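Local coordinates for protein Poly(A) ribonuclease POP2 (Saccharomyces cerevisiae, PDB 1UOC) that degrades mRNA poly(A) tails from the 3' end as a probably catalytic nuclease subunit of the CCR4-NOT deadenylase complex, at residues S26-Y38 and N91-N103. Residues are numbered along the deposited sequence; the frame is centred on the assembly and turned at random.
Sequences SEFAVIRQLVSQY and NKPDNGPSTWQFN. With CA (calcium ion), chain C.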
ATOM      1  N   SER A  26      19.692  -2.782  -5.814  1.00 34.78           N
ATOM      2  CA  SER A  26      20.157  -1.410  -5.721  1.00 37.66           C
ATOM      3  C   SER A  26      19.042  -0.478  -5.247  1.00 38.42           C
ATOM      4  O   SER A  26      19.296   0.466  -4.497  1.00 41.13           O
ATOM      5  CB  SER A  26      20.710  -0.946  -7.073  1.00 36.93           C
ATOM      6  OG  SER A  26      19.782  -1.171  -8.106  1.00 38.99           O
ATOM      7  N   GLU A  27      17.805  -0.745  -5.663  1.00 39.42           N
ATOM      8  CA  GLU A  27      16.685   0.100  -5.230  1.00 38.68           C
ATOM      9  C   GLU A  27      16.403  -0.117  -3.751  1.00 37.55           C
ATOM     10  O   GLU A  27      16.038   0.822  -3.036  1.00 37.77           O
ATOM     11  CB  GLU A  27      15.421  -0.183  -6.052  1.00 36.42           C
ATOM     12  CG  GLU A  27      15.578   0.168  -7.520  1.00 36.26           C
ATOM     13  CD  GLU A  27      16.003   1.611  -7.755  1.00 37.59           C
ATOM     14  OE1 GLU A  27      16.554   1.883  -8.843  1.00 42.80           O
ATOM     15  OE2 GLU A  27      15.781   2.478  -6.879  1.00 35.59           O
ATOM     16  N   PHE A  28      16.572  -1.352  -3.285  1.00 36.35           N
ATOM     17  CA  PHE A  28      16.348  -1.620  -1.881  1.00 34.86           C
ATOM     18  C   PHE A  28      17.469  -1.009  -1.051  1.00 34.55           C
ATOM     19  O   PHE A  28      17.293  -0.727   0.135  1.00 34.76           O
ATOM     20  CB  PHE A  28      16.240  -3.113  -1.611  1.00 35.10           C
ATOM     21  CG  PHE A  28      14.846  -3.547  -1.280  1.00 36.37           C
ATOM     22  CD1 PHE A  28      14.026  -4.102  -2.251  1.00 34.31           C
ATOM     23  CD2 PHE A  28      14.313  -3.292  -0.015  1.00 35.72           C
ATOM     24  CE1 PHE A  28      12.690  -4.391  -1.971  1.00 34.46           C
ATOM     25  CE2 PHE A  28      12.982  -3.576   0.270  1.00 35.06           C
ATOM     26  CZ  PHE A  28      12.168  -4.128  -0.714  1.00 33.28           C
ATOM     27  N   ALA A  29      18.622  -0.788  -1.675  1.00 34.32           N
ATOM     28  CA  ALA A  29      19.740  -0.168  -0.964  1.00 33.73           C
ATOM     29  C   ALA A  29      19.352   1.296  -0.716  1.00 32.42           C
ATOM     30  O   ALA A  29      19.611   1.840   0.356  1.00 32.74           O
ATOM     31  CB  ALA A  29      21.013  -0.256  -1.794  1.00 30.51           C
ATOM     32  N   VAL A  30      18.717   1.920  -1.709  1.00 31.60           N
ATOM     33  CA  VAL A  30      18.263   3.309  -1.589  1.00 32.67           C
ATOM     34  C   VAL A  30      17.132   3.420  -0.564  1.00 32.63           C
ATOM     35  O   VAL A  30      17.107   4.343   0.242  1.00 34.24           O
ATOM     36  CB  VAL A  30      17.744   3.855  -2.943  1.00 33.76           C
ATOM     37  CG1 VAL A  30      17.116   5.238  -2.747  1.00 31.93           C
ATOM     38  CG2 VAL A  30      18.886   3.922  -3.954  1.00 32.50           C
ATOM     39  N   ILE A  31      16.190   2.481  -0.599  1.00 34.19           N
ATOM     40  CA  ILE A  31      15.074   2.487   0.348  1.00 33.35           C
ATOM     41  C   ILE A  31      15.636   2.429   1.769  1.00 33.43           C
ATOM     42  O   ILE A  31      15.232   3.172   2.655  1.00 35.02           O
ATOM     43  CB  ILE A  31      14.154   1.254   0.117  1.00 32.23           C
ATOM     44  CG1 ILE A  31      13.399   1.420  -1.203  1.00 31.68           C
ATOM     45  CG2 ILE A  31      13.178   1.080   1.299  1.00 30.51           C
ATOM     46  CD1 ILE A  31      12.646   0.174  -1.648  1.00 32.98           C
ATOM     47  N   ARG A  32      16.586   1.531   1.953  1.00 33.14           N
ATOM     48  CA  ARG A  32      17.243   1.314   3.223  1.00 33.33           C
ATOM     49  C   ARG A  32      17.871   2.584   3.821  1.00 32.74           C
ATOM     50  O   ARG A  32      17.808   2.796   5.033  1.00 30.90           O
ATOM     51  CB  ARG A  32      18.309   0.236   3.029  1.00 35.90           C
ATOM     52  CG  ARG A  32      18.596  -0.629   4.235  1.00 38.87           C
ATOM     53  CD  ARG A  32      19.593  -1.731   3.850  1.00 39.41           C
ATOM     54  NE  ARG A  32      19.016  -2.633   2.866  1.00 41.11           N
ATOM     55  CZ  ARG A  32      19.613  -3.023   1.745  1.00 39.42           C
ATOM     56  NH1 ARG A  32      20.831  -2.594   1.440  1.00 38.41           N
ATOM     57  NH2 ARG A  32      18.974  -3.840   0.916  1.00 38.65           N
ATOM     58  N   GLN A  33      18.471   3.440   3.000  1.00 30.72           N
ATOM     59  CA  GLN A  33      19.083   4.630   3.580  1.00 33.51           C
ATOM     60  C   GLN A  33      18.145   5.823   3.663  1.00 31.73           C
ATOM     61  O   GLN A  33      18.463   6.807   4.307  1.00 31.64           O
ATOM     62  CB  GLN A  33      20.393   5.007   2.853  1.00 36.83           C
ATOM     63  CG  GLN A  33      20.260   5.797   1.580  1.00 42.32           C
ATOM     64  CD  GLN A  33      20.183   7.307   1.800  1.00 43.58           C
ATOM     65  OE1 GLN A  33      19.716   8.033   0.928  1.00 46.60           O
ATOM     66  NE2 GLN A  33      20.653   7.781   2.950  1.00 43.34           N
ATOM     67  N   LEU A  34      16.976   5.731   3.043  1.00 32.20           N
ATOM     68  CA  LEU A  34      16.035   6.847   3.112  1.00 32.17           C
ATOM     69  C   LEU A  34      15.074   6.685   4.281  1.00 31.44           C
ATOM     70  O   LEU A  34      14.678   7.672   4.903  1.00 31.49           O
ATOM     71  CB  LEU A  34      15.201   6.956   1.820  1.00 31.42           C
ATOM     72  CG  LEU A  34      15.852   7.331   0.487  1.00 30.94           C
ATOM     73  CD1 LEU A  34      14.834   7.162  -0.642  1.00 32.10           C
ATOM     74  CD2 LEU A  34      16.361   8.760   0.548  1.00 27.35           C
ATOM     75  N   VAL A  35      14.722   5.440   4.600  1.00 33.01           N
ATOM     76  CA  VAL A  35      13.728   5.199   5.644  1.00 32.59           C
ATOM     77  C   VAL A  35      13.889   5.875   7.003  1.00 31.51           C
ATOM     78  O   VAL A  35      12.890   6.291   7.587  1.00 29.46           O
ATOM     79  CB  VAL A  35      13.467   3.675   5.857  1.00 33.54           C
ATOM     80  CG1 VAL A  35      14.663   3.005   6.511  1.00 33.06           C
ATOM     81  CG2 VAL A  35      12.201   3.477   6.720  1.00 32.93           C
ATOM     82  N   SER A  36      15.109   6.012   7.517  1.00 32.29           N
ATOM     83  CA  SER A  36      15.267   6.672   8.822  1.00 31.91           C
ATOM     84  C   SER A  36      14.663   8.081   8.823  1.00 30.75           C
ATOM     85  O   SER A  36      14.120   8.526   9.827  1.00 34.31           O
ATOM     86  CB  SER A  36      16.745   6.739   9.237  1.00 31.88           C
ATOM     87  OG  SER A  36      17.507   7.502   8.315  1.00 37.02           O
ATOM     88  N   GLN A  37      14.744   8.781   7.698  1.00 30.28           N
ATOM     89  CA  GLN A  37      14.182  10.127   7.598  1.00 30.65           C
ATOM     90  C   GLN A  37      12.769  10.096   6.994  1.00 30.67           C
ATOM     91  O   GLN A  37      11.823  10.724   7.500  1.00 28.93           O
ATOM     92  CB  GLN A  37      15.082  11.022   6.732  1.00 30.28           C
ATOM     93  CG  GLN A  37      14.573  12.450   6.610  1.00 33.12           C
ATOM     94  CD  GLN A  37      15.554  13.358   5.880  1.00 33.79           C
ATOM     95  OE1 GLN A  37      16.715  13.011   5.693  1.00 30.83           O
ATOM     96  NE2 GLN A  37      15.085  14.532   5.478  1.00 33.22           N
ATOM     97  N   TYR A  38      12.638   9.379   5.887  1.00 29.55           N
ATOM     98  CA  TYR A  38      11.356   9.264   5.218  1.00 30.02           C
ATOM     99  C   TYR A  38      10.747   7.977   5.743  1.00 29.03           C
ATOM    100  O   TYR A  38      10.678   6.963   5.040  1.00 27.80           O
ATOM    101  CB  TYR A  38      11.582   9.257   3.712  1.00 29.18           C
ATOM    102  CG  TYR A  38      12.294  10.519   3.271  1.00 31.14           C
ATOM    103  CD1 TYR A  38      13.673  10.524   3.028  1.00 31.23           C
ATOM    104  CD2 TYR A  38      11.602  11.729   3.177  1.00 29.77           C
ATOM    105  CE1 TYR A  38      14.342  11.698   2.708  1.00 31.05           C
ATOM    106  CE2 TYR A  38      12.256  12.913   2.858  1.00 31.01           C
ATOM    107  CZ  TYR A  38      13.625  12.892   2.625  1.00 34.70           C
ATOM    108  OH  TYR A  38      14.271  14.067   2.314  1.00 33.89           O
ATOM    109  N   ASN A  91       7.045  15.449   2.980  1.00 36.50           N
ATOM    110  CA  ASN A  91       8.246  15.877   2.277  1.00 35.25           C
ATOM    111  C   ASN A  91       8.927  14.636   1.727  1.00 35.65           C
ATOM    112  O   ASN A  91       8.860  13.562   2.335  1.00 32.50           O
ATOM    113  CB  ASN A  91       9.211  16.578   3.227  1.00 36.92           C
ATOM    114  CG  ASN A  91       8.618  17.820   3.843  1.00 41.41           C
ATOM    115  OD1 ASN A  91       8.884  18.127   5.007  1.00 45.41           O
ATOM    116  ND2 ASN A  91       7.822  18.556   3.067  1.00 39.22           N
ATOM    117  N   LYS A  92       9.588  14.796   0.582  1.00 35.90           N
ATOM    118  CA  LYS A  92      10.295  13.707  -0.070  1.00 35.64           C
ATOM    119  C   LYS A  92      11.663  14.204  -0.530  1.00 37.93           C
ATOM    120  O   LYS A  92      11.890  15.411  -0.630  1.00 39.10           O
ATOM    121  CB  LYS A  92       9.480  13.214  -1.267  1.00 33.55           C
ATOM    122  CG  LYS A  92       8.154  12.519  -0.892  1.00 30.81           C
ATOM    123  CD  LYS A  92       7.310  12.227  -2.153  1.00 28.32           C
ATOM    124  CE  LYS A  92       6.361  11.037  -1.974  1.00 29.21           C
ATOM    125  NZ  LYS A  92       7.064   9.706  -1.986  1.00 25.47           N
ATOM    126  N   PRO A  93      12.608  13.287  -0.782  1.00 37.53           N
ATOM    127  CA  PRO A  93      13.934  13.712  -1.233  1.00 40.39           C
ATOM    128  C   PRO A  93      13.849  14.482  -2.548  1.00 44.20           C
ATOM    129  O   PRO A  93      13.105  14.089  -3.448  1.00 45.13           O
ATOM    130  CB  PRO A  93      14.692  12.389  -1.363  1.00 41.05           C
ATOM    131  CG  PRO A  93      13.597  11.359  -1.530  1.00 36.45           C
ATOM    132  CD  PRO A  93      12.569  11.833  -0.566  1.00 36.60           C
ATOM    133  N   ASP A  94      14.601  15.581  -2.656  1.00 47.30           N
ATOM    134  CA  ASP A  94      14.583  16.410  -3.864  1.00 49.38           C
ATOM    135  C   ASP A  94      15.294  15.763  -5.050  1.00 48.85           C
ATOM    136  O   ASP A  94      15.073  16.134  -6.202  1.00 48.12           O
ATOM    137  CB  ASP A  94      15.188  17.794  -3.581  1.00 54.20           C
ATOM    138  CG  ASP A  94      14.344  18.620  -2.606  1.00 57.23           C
ATOM    139  OD1 ASP A  94      13.099  18.611  -2.733  1.00 59.31           O
ATOM    140  OD2 ASP A  94      14.929  19.290  -1.725  1.00 57.70           O
ATOM    141  N   ASN A  95      16.145  14.790  -4.762  1.00 49.03           N
ATOM    142  CA  ASN A  95      16.860  14.070  -5.800  1.00 49.45           C
ATOM    143  C   ASN A  95      16.580  12.580  -5.699  1.00 48.28           C
ATOM    144  O   ASN A  95      16.464  12.038  -4.605  1.00 51.15           O
ATOM    145  CB  ASN A  95      18.368  14.294  -5.682  1.00 52.68           C
ATOM    146  CG  ASN A  95      18.841  15.488  -6.478  1.00 56.81           C
ATOM    147  OD1 ASN A  95      19.944  15.477  -7.027  1.00 59.80           O
ATOM    148  ND2 ASN A  95      18.015  16.530  -6.548  1.00 58.16           N
ATOM    149  N   GLY A  96      16.475  11.916  -6.840  1.00 45.57           N
ATOM    150  CA  GLY A  96      16.234  10.486  -6.829  1.00 41.89           C
ATOM    151  C   GLY A  96      14.782  10.115  -6.601  1.00 39.98           C
ATOM    152  O   GLY A  96      13.955  10.969  -6.260  1.00 38.91           O
ATOM    153  N   PRO A  97      14.450   8.827  -6.776  1.00 37.15           N
ATOM    154  CA  PRO A  97      13.107   8.265  -6.607  1.00 35.53           C
ATOM    155  C   PRO A  97      12.653   8.141  -5.150  1.00 33.11           C
ATOM    156  O   PRO A  97      13.438   7.847  -4.249  1.00 31.63           O
ATOM    157  CB  PRO A  97      13.225   6.907  -7.286  1.00 36.07           C
ATOM    158  CG  PRO A  97      14.632   6.511  -6.926  1.00 35.92           C
ATOM    159  CD  PRO A  97      15.393   7.787  -7.221  1.00 35.09           C
ATOM    160  N   SER A  98      11.358   8.331  -4.954  1.00 30.23           N
ATOM    161  CA  SER A  98      10.744   8.261  -3.643  1.00 29.95           C
ATOM    162  C   SER A  98       9.524   7.312  -3.717  1.00 28.17           C
ATOM    163  O   SER A  98       8.805   7.106  -2.735  1.00 25.49           O
ATOM    164  CB  SER A  98      10.301   9.665  -3.258  1.00 28.43           C
ATOM    165  OG  SER A  98      10.098   9.750  -1.883  1.00 34.20           O
ATOM    166  N   THR A  99       9.286   6.763  -4.903  1.00 28.04           N
ATOM    167  CA  THR A  99       8.177   5.841  -5.115  1.00 26.55           C
ATOM    168  C   THR A  99       8.677   4.756  -6.042  1.00 25.54           C
ATOM    169  O   THR A  99       9.366   5.034  -7.017  1.00 25.55           O
ATOM    170  CB  THR A  99       6.959   6.543  -5.756  1.00 25.04           C
ATOM    171  OG1 THR A  99       6.481   7.556  -4.875  1.00 25.61           O
ATOM    172  CG2 THR A  99       5.817   5.534  -5.988  1.00 23.56           C
ATOM    173  N   TRP A 100       8.322   3.518  -5.738  1.00 25.73           N
ATOM    174  CA  TRP A 100       8.772   2.385  -6.520  1.00 24.17           C
ATOM    175  C   TRP A 100       7.596   1.523  -6.911  1.00 27.59           C
ATOM    176  O   TRP A 100       6.601   1.440  -6.184  1.00 23.99           O
ATOM    177  CB  TRP A 100       9.730   1.531  -5.681  1.00 24.85           C
ATOM    178  CG  TRP A 100      11.032   2.215  -5.349  1.00 26.69           C
ATOM    179  CD1 TRP A 100      12.193   2.160  -6.066  1.00 24.66           C
ATOM    180  CD2 TRP A 100      11.272   3.116  -4.260  1.00 24.89           C
ATOM    181  NE1 TRP A 100      13.138   2.973  -5.494  1.00 27.25           N
ATOM    182  CE2 TRP A 100      12.600   3.577  -4.386  1.00 26.68           C
ATOM    183  CE3 TRP A 100      10.488   3.586  -3.196  1.00 24.15           C
ATOM    184  CZ2 TRP A 100      13.169   4.486  -3.484  1.00 25.28           C
ATOM    185  CZ3 TRP A 100      11.048   4.487  -2.302  1.00 26.60           C
ATOM    186  CH2 TRP A 100      12.379   4.931  -2.453  1.00 27.94           C
ATOM    187  N   GLN A 101       7.721   0.882  -8.068  1.00 27.68           N
ATOM    188  CA  GLN A 101       6.713  -0.041  -8.543  1.00 29.26           C
ATOM    189  C   GLN A 101       7.457  -1.320  -8.833  1.00 29.88           C
ATOM    190  O   GLN A 101       8.161  -1.420  -9.831  1.00 29.68           O
ATOM    191  CB  GLN A 101       6.023   0.436  -9.818  1.00 29.51           C
ATOM    192  CG  GLN A 101       4.893  -0.521 -10.228  1.00 30.98           C
ATOM    193  CD  GLN A 101       4.072  -0.014 -11.399  1.00 28.33           C
ATOM    194  OE1 GLN A 101       4.464  -0.151 -12.548  1.00 36.38           O
ATOM    195  NE2 GLN A 101       2.931   0.575 -11.104  1.00 30.75           N
ATOM    196  N   PHE A 102       7.313  -2.291  -7.943  1.00 29.25           N
ATOM    197  CA  PHE A 102       7.967  -3.570  -8.121  1.00 31.15           C
ATOM    198  C   PHE A 102       7.120  -4.444  -9.044  1.00 33.22           C
ATOM    199  O   PHE A 102       5.924  -4.624  -8.824  1.00 33.14           O
ATOM    200  CB  PHE A 102       8.158  -4.251  -6.763  1.00 30.51           C
ATOM    201  CG  PHE A 102       9.000  -3.455  -5.791  1.00 29.89           C
ATOM    202  CD1 PHE A 102       8.423  -2.474  -4.984  1.00 28.20           C
ATOM    203  CD2 PHE A 102      10.365  -3.685  -5.689  1.00 28.12           C
ATOM    204  CE1 PHE A 102       9.195  -1.735  -4.089  1.00 27.05           C
ATOM    205  CE2 PHE A 102      11.151  -2.951  -4.796  1.00 31.81           C
ATOM    206  CZ  PHE A 102      10.560  -1.973  -3.994  1.00 28.12           C
ATOM    207  N   ASN A 103       7.745  -4.980 -10.084  1.00 34.84           N
ATOM    208  CA  ASN A 103       7.046  -5.828 -11.046  1.00 33.57           C
ATOM    209  C   ASN A 103       7.499  -7.274 -10.817  1.00 34.55           C
ATOM    210  O   ASN A 103       8.687  -7.578 -10.865  1.00 33.73           O
ATOM    211  CB  ASN A 103       7.371  -5.349 -12.460  1.00 33.26           C
ATOM    212  CG  ASN A 103       6.987  -3.886 -12.685  1.00 32.95           C
ATOM    213  OD1 ASN A 103       7.823  -2.982 -12.581  1.00 34.91           O
ATOM    214  ND2 ASN A 103       5.719  -3.649 -12.984  1.00 31.63           N
TER
HETATM  215 CA    CA C1290      19.105   6.942   6.482  1.00 47.53          CA
HETATM  216  O   HOH W   1      17.843   4.620   6.832  1.00 38.56           O
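Trp100 fills a hollow on the face of helix 24-34 that is turned to strand 99-103, walled by Glu27, Val30, Ile31 and Leu34. Ile31 presses CG1 over one face of the indole, 3.7 Å from the centroid of its six-membered ring and nearly on the ring normal. The other three meet the rim. Leu34 CD1 touches CH2 of Trp100 in the ring plane at 3.8 Å, and Val30 CG1 approaches CZ2. Glu27 closes the pyrrole end. Its chain bends at CB-CG (chi2 -56°), which folds the carboxylate back to the indole N-H. Trp100 NE1 donates to Glu27 OE2 at 3.0 Å and meets it from above the carboxylate plane. The other oxygen, OE1, forms a salt bridge with Arg17 of the neighbouring strand 17-19.

Farther along strand 99-103, Phe102 offers its ring edge to Ile31 CD1, with CZ 3.8 Å away. Phe28 lies beside it; the two rings are oblique, with planes 37° apart. Ile31 fits its CG1-CD1 arm into the groove formed by Trp100, Phe102 and Phe28, with CD1 over the face of the Phe28 ring.

Past the C-terminal end of the helix, Tyr38 lies against the loop before the strand. Pro93 CD sits over the centre of its ring, 3.5 Å from the centroid, a CH-pi contact. The backbone O of Asn91 lies at the ring edge, 3.4 Å from CD2 of Tyr38. Near the helix end, the backbone O of Gln33 and Ser36 OG bind a calcium ion.

A leucine in place of Trp100 would probably leave a gap under Ile31 CG1 and beside Leu34 CD1 and deprive Glu27 OE2 of its N-H partner.

The contact packs the helix on the mixed sheet of this DEDD nuclease domain. Its chemistry is mainly apolar, and the indole bond lets one buried carboxylate link helix and strand while Arg17 probably balances its charge.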